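Local atomic coordinates of beta-agarase D (Zobellia galactanivorans, PDB entry 4ASM), a protein that hydrolyses the beta-1,4-galactosidic linkages of agarose at random with retention of anomeric configuration, as an endo-beta-agarase of glycoside hydrolase family 16. Residues Tyr57-Asn62 / Pro68-Gly73; Met241-Ile244 / Ala249-Thr252. All blocks are in the same frame, centred on the assembly; numbering follows the deposited sequence.

In the fold
Both contacts belong to the GH16 catalytic domain, on opposite sides of its centre, with their nearest atoms about 22 Å apart and no element in common. Contact 1 folds one long loop between strands 56-57 and 77-79 back on itself. It is partly buried, it lacks regular secondary structure, and it is held by side-chain amides, a lysine, two waters and an aromatic pair, close to residues that by similarity bind the substrate. Contact 2 is wholly buried and regular: strands 240-246 and 249-253 form an antiparallel hairpin joined by backbone hydrogen bonds, with side chains packed on both faces and an arginine whose charge is met by an aspartate from outside the pair.

Contact 1: Tyr57-Asn62 / Pro68-Gly73; sequences YNKYHN and PNNFEG
Lys59 reaches across to Asn70 and makes the one direct hydrogen bond between 57-62 and 68-73. With CG anti to the backbone N (chi1 -174°) and the rest of the chain extended, its NZ arrives 2.8 Å from Asn70 OD1, nearly in line with the amide C=O, and passes beside Pro68 CB.

Two waters carry most of the remaining polar traffic. Water 1 donates to Tyr60 O and Asn62 OD1 and accepts from Asn69 N, 2.9 Å away, tying Tyr60 and Asn62 to Asn69 across the contact. Water 2 links Asn69 ND2 to Asn62 O. Within the segments, Asn62 N donates to Tyr57 OH, and Asn69 OD1 takes the backbone N of Phe71 at 3.1 Å, an Asx turn that fixes the rotation of the amide.

That amide also comes obliquely against the Tyr60 ring, with its plane 74° from the ring and Asn69 ND2 3.6 Å from Tyr60 CE2, while Asn69 CB presses close on His61 O. Without this amide, as with an alanine at Asn69, Phe71 N is likely to lose its acceptor and water 2 the bond from ND2, and a gap would probably open beside Tyr60.

The aromatic pair lies further along: Phe71 turns its edge to the face of Tyr60 in an offset edge-to-face arrangement, centroids 5.7 Å apart and planes at 61°. His61 CD2 sits over the centre of a Tyr60 face, 3.5 Å above the plane.

Lys59 also touches Gln81, a substrate-binding residue by similarity, so the folded loop borders the probable agarose-binding region. The neighbours anchor it to the sheets: Asp320 and Asp157 hydrogen-bond the two nitrogens of His61, Tyr60 meets the Trp79 ring and touches Trp151 and Leu153 of strand 147-153, and Lys59 O accepts from Thr124 of strand 112-125.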
loop_
_atom_site.group_PDB
_atom_site.type_symbol
_atom_site.label_atom_id
_atom_site.label_comp_id
_atom_site.label_asym_id
_atom_site.label_seq_id
_atom_site.Cartn_x
_atom_site.Cartn_y
_atom_site.Cartn_z
ATOM N N TYR A 57 -0.687 10.738 -13.905
ATOM C CA TYR A 57 0.536 11.512 -14.139
ATOM C C TYR A 57 1.719 10.867 -13.421
ATOM O O TYR A 57 1.548 10.153 -12.417
ATOM C CB TYR A 57 0.390 13.010 -13.822
ATOM C CG TYR A 57 -0.171 13.356 -12.468
ATOM C CD1 TYR A 57 -1.540 13.500 -12.281
ATOM C CD2 TYR A 57 0.670 13.565 -11.373
ATOM C CE1 TYR A 57 -2.064 13.844 -11.036
ATOM C CE2 TYR A 57 0.154 13.905 -10.126
ATOM C CZ TYR A 57 -1.209 14.038 -9.966
ATOM O OH TYR A 57 -1.713 14.371 -8.718
ATOM N N ASN A 58 2.915 11.112 -13.955
ATOM C CA ASN A 58 4.132 10.429 -13.520
ATOM C C ASN A 58 4.817 11.091 -12.332
ATOM O O ASN A 58 6.060 11.175 -12.274
ATOM C CB ASN A 58 5.104 10.220 -14.704
ATOM C CG ASN A 58 5.551 11.534 -15.355
ATOM O OD1 ASN A 58 4.990 12.608 -15.085
ATOM N ND2 ASN A 58 6.570 11.449 -16.217
ATOM N N LYS A 59 4.008 11.510 -11.355
ATOM C CA LYS A 59 4.534 12.155 -10.170
ATOM C C LYS A 59 3.673 11.811 -8.959
ATOM O O LYS A 59 2.518 11.446 -9.107
ATOM C CB LYS A 59 4.593 13.687 -10.404
ATOM C CG LYS A 59 5.258 14.495 -9.305
ATOM C CD LYS A 59 5.404 15.945 -9.786
ATOM C CE LYS A 59 5.989 16.823 -8.696
ATOM N NZ LYS A 59 6.435 18.142 -9.263
ATOM N N TYR A 60 4.271 11.936 -7.777
ATOM C CA TYR A 60 3.525 11.892 -6.528
ATOM C C TYR A 60 2.413 12.944 -6.545
ATOM O O TYR A 60 2.506 13.953 -7.233
ATOM C CB TYR A 60 4.516 12.194 -5.419
ATOM C CG TYR A 60 4.016 12.144 -4.012
ATOM C CD1 TYR A 60 3.492 10.959 -3.469
ATOM C CD2 TYR A 60 4.130 13.252 -3.185
ATOM C CE1 TYR A 60 3.084 10.895 -2.121
ATOM C CE2 TYR A 60 3.708 13.200 -1.859
ATOM C CZ TYR A 60 3.192 12.022 -1.329
ATOM O OH TYR A 60 2.782 11.968 -0.002
ATOM N N HIS A 61 1.372 12.704 -5.758
ATOM C CA HIS A 61 0.091 13.404 -5.926
ATOM C C HIS A 61 0.116 14.899 -5.621
ATOM O O HIS A 61 0.808 15.357 -4.705
ATOM C CB HIS A 61 -1.009 12.682 -5.108
ATOM C CG HIS A 61 -0.914 12.866 -3.618
ATOM N ND1 HIS A 61 -2.024 12.759 -2.809
ATOM C CD2 HIS A 61 0.125 13.169 -2.801
ATOM C CE1 HIS A 61 -1.667 12.966 -1.555
ATOM N NE2 HIS A 61 -0.370 13.217 -1.519
ATOM N N ASN A 62 -0.655 15.646 -6.407
ATOM C CA ASN A 62 -0.777 17.095 -6.176
ATOM C C ASN A 62 -1.402 17.424 -4.830
ATOM O O ASN A 62 -2.128 16.625 -4.229
ATOM C CB ASN A 62 -1.614 17.759 -7.277
ATOM C CG ASN A 62 -0.939 17.752 -8.634
ATOM O OD1 ASN A 62 0.280 17.747 -8.751
ATOM N ND2 ASN A 62 -1.759 17.760 -9.683
ATOM N N PRO A 68 1.839 21.342 -7.278
ATOM C CA PRO A 68 2.609 20.113 -7.083
ATOM C C PRO A 68 2.968 19.871 -5.615
ATOM O O PRO A 68 3.170 20.816 -4.829
ATOM C CB PRO A 68 3.870 20.340 -7.926
ATOM C CG PRO A 68 3.507 21.460 -8.900
ATOM C CD PRO A 68 2.551 22.316 -8.138
ATOM N N ASN A 69 3.019 18.591 -5.242
ATOM C CA ASN A 69 3.604 18.197 -3.984
ATOM C C ASN A 69 4.979 17.654 -4.341
ATOM O O ASN A 69 5.093 16.601 -4.980
ATOM C CB ASN A 69 2.735 17.134 -3.303
ATOM C CG ASN A 69 3.241 16.770 -1.920
ATOM O OD1 ASN A 69 4.447 16.807 -1.656
ATOM N ND2 ASN A 69 2.325 16.407 -1.029
ATOM N N ASN A 70 6.027 18.378 -3.936
ATOM C CA ASN A 70 7.378 18.063 -4.384
ATOM C C ASN A 70 8.166 17.147 -3.438
ATOM O O ASN A 70 9.387 17.016 -3.568
ATOM C CB ASN A 70 8.145 19.349 -4.722
ATOM C CG ASN A 70 7.566 20.075 -5.943
ATOM O OD1 ASN A 70 7.144 19.448 -6.919
ATOM N ND2 ASN A 70 7.553 21.398 -5.889
ATOM N N PHE A 71 7.458 16.512 -2.498
ATOM C CA PHE A 71 8.041 15.475 -1.650
ATOM C C PHE A 71 8.655 14.405 -2.524
ATOM O O PHE A 71 8.017 13.909 -3.449
ATOM C CB PHE A 71 6.967 14.865 -0.757
ATOM C CG PHE A 71 7.459 13.748 0.148
ATOM C CD1 PHE A 71 8.518 13.961 1.030
ATOM C CD2 PHE A 71 6.852 12.500 0.115
ATOM C CE1 PHE A 71 8.961 12.933 1.872
ATOM C CE2 PHE A 71 7.283 11.479 0.950
ATOM C CZ PHE A 71 8.342 11.697 1.823
ATOM N N GLU A 72 9.895 14.043 -2.226
ATOM C CA GLU A 72 10.604 13.150 -3.127
ATOM C C GLU A 72 10.695 11.712 -2.655
ATOM O O GLU A 72 11.314 10.894 -3.307
ATOM C CB GLU A 72 11.967 13.728 -3.536
ATOM C CG GLU A 72 11.859 14.964 -4.461
ATOM C CD GLU A 72 13.209 15.362 -5.066
ATOM O OE1 GLU A 72 14.170 15.554 -4.300
ATOM O OE2 GLU A 72 13.293 15.484 -6.316
ATOM N N GLY A 73 10.070 11.419 -1.520
ATOM C CA GLY A 73 10.026 10.043 -1.017
ATOM C C GLY A 73 10.649 9.837 0.348
ATOM O O GLY A 73 11.372 10.699 0.874
HETATM O O HOH W 1 2.565 16.770 -7.435
HETATM O O HOH W 2 -0.650 16.288 -1.762
#

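Contact 2: Met241-Ile244 / Ala249-Thr252; sequences MVRI and AVQT
Ile244 and Gln251 face each other as an antiparallel hydrogen-bonded pair, and their backbones exchange both bonds: Ile244 N to Gln251 O at 2.8 Å, and Gln251 N back to Ile244 O at 2.9 Å. The next pair, Arg243 with Thr252, is non-hydrogen-bonded, and its CA atoms come to 4.2 Å. CA-H...O contacts supplement the bonds, with Arg243 CA 3.2 Å from Gln251 O and Thr252 CA 3.3 Å from Val242 O.

The buried charge of Arg243 is met from outside the hairpin, where its NH1 forms a salt bridge with Asp203. Trans about its first bond (chi1 -173°) and extended to NE, the Arg243 side chain carries its guanidinium past Thr252 to Val250. There Val250 CG1 rests over one face of the group, 3.3 Å from NH1 and offset toward the rim. Thr252 lies alongside Arg243, pointing the same way, and its CG2 approaches the guanidinium edge so closely that the exact geometry there is doubtful.

On the other face of the sheet, Ile244 and Gln251 run side by side. Gln251 CG lies between its own backbone N and carbonyl carbon, a setting (chi1 79°) that, with the chain extended beyond CG, lays it along Ile244 and sets CD 3.5 Å from Ile244 CD1. Leu291 of helix 291-297 and Trp259 and Tyr261 of strand 259-264 also pack on Gln251.

The N-to-C directions of 241-244 and 249-252 differ by 165°, close to antiparallel, and strands 240-246 and 249-253, joined by a short turn, form a beta hairpin. A classic beta bulge, in which Val242 and Arg243 both face Tyr235, marks its edge toward strand 232-237, and strand 259-264 continues the sheet beyond 249-253. Such consecutive antiparallel strands build the beta-jelly-roll sandwich of GH16 enzymes.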
loop_
_atom_site.group_PDB
_atom_site.type_symbol
_atom_site.label_atom_id
_atom_site.label_comp_id
_atom_site.label_asym_id
_atom_site.label_seq_id
_atom_site.Cartn_x
_atom_site.Cartn_y
_atom_site.Cartn_z
ATOM N N MET A 241 -10.724 -13.494 0.100
ATOM C CA MET A 241 -10.717 -12.508 1.168
ATOM C C MET A 241 -9.729 -12.973 2.241
ATOM O O MET A 241 -9.804 -14.124 2.690
ATOM C CB MET A 241 -12.103 -12.298 1.774
ATOM C CG MET A 241 -12.129 -11.039 2.597
ATOM S SD MET A 241 -13.705 -10.682 3.352
ATOM C CE MET A 241 -14.785 -10.683 1.959
ATOM N N VAL A 242 -8.806 -12.096 2.641
ATOM C CA VAL A 242 -7.774 -12.499 3.610
ATOM C C VAL A 242 -7.756 -11.688 4.906
ATOM O O VAL A 242 -7.124 -12.094 5.873
ATOM C CB VAL A 242 -6.358 -12.495 2.986
ATOM C CG1 VAL A 242 -6.249 -13.558 1.887
ATOM C CG2 VAL A 242 -5.975 -11.099 2.450
ATOM N N ARG A 243 -8.428 -10.540 4.925
ATOM C CA ARG A 243 -8.425 -9.693 6.116
ATOM C C ARG A 243 -9.590 -8.710 6.104
ATOM O O ARG A 243 -9.975 -8.215 5.049
ATOM C CB ARG A 243 -7.114 -8.901 6.224
ATOM C CG ARG A 243 -6.982 -8.130 7.548
ATOM C CD ARG A 243 -5.547 -7.857 7.831
ATOM N NE ARG A 243 -5.302 -6.709 8.705
ATOM C CZ ARG A 243 -4.849 -6.781 9.958
ATOM N NH1 ARG A 243 -4.634 -7.952 10.551
ATOM N NH2 ARG A 243 -4.575 -5.664 10.626
ATOM N N ILE A 244 -10.156 -8.446 7.279
ATOM C CA ILE A 244 -11.139 -7.383 7.447
ATOM C C ILE A 244 -10.713 -6.539 8.642
ATOM O O ILE A 244 -10.353 -7.093 9.698
ATOM C CB ILE A 244 -12.567 -7.913 7.721
ATOM C CG1 ILE A 244 -13.001 -8.928 6.662
ATOM C CG2 ILE A 244 -13.579 -6.748 7.750
ATOM C CD1 ILE A 244 -14.347 -9.536 6.934
ATOM N N ALA A 249 -12.075 -4.006 15.471
ATOM C CA ALA A 249 -11.838 -5.446 15.417
ATOM C C ALA A 249 -11.242 -5.846 14.089
ATOM O O ALA A 249 -11.381 -5.136 13.080
ATOM C CB ALA A 249 -13.155 -6.190 15.634
ATOM N N VAL A 250 -10.608 -7.011 14.087
ATOM C CA VAL A 250 -9.878 -7.494 12.930
ATOM C C VAL A 250 -10.207 -8.971 12.744
ATOM O O VAL A 250 -10.406 -9.706 13.718
ATOM C CB VAL A 250 -8.353 -7.359 13.180
ATOM C CG1 VAL A 250 -7.566 -7.846 12.023
ATOM C CG2 VAL A 250 -7.985 -5.893 13.477
ATOM N N GLN A 251 -10.269 -9.408 11.488
ATOM C CA GLN A 251 -10.230 -10.845 11.210
ATOM C C GLN A 251 -9.227 -11.057 10.099
ATOM O O GLN A 251 -9.157 -10.251 9.163
ATOM C CB GLN A 251 -11.606 -11.429 10.875
ATOM C CG GLN A 251 -12.129 -11.204 9.484
ATOM C CD GLN A 251 -13.426 -11.975 9.272
ATOM O OE1 GLN A 251 -13.532 -12.863 8.414
ATOM N NE2 GLN A 251 -14.414 -11.638 10.062
ATOM N N THR A 252 -8.394 -12.078 10.234
ATOM C CA THR A 252 -7.407 -12.350 9.184
ATOM C C THR A 252 -7.179 -13.833 8.980
ATOM O O THR A 252 -7.326 -14.637 9.912
ATOM C CB THR A 252 -6.144 -11.391 9.207
ATOM O OG1 THR A 252 -4.905 -12.022 8.827
ATOM C CG2 THR A 252 -6.080 -10.546 10.435
#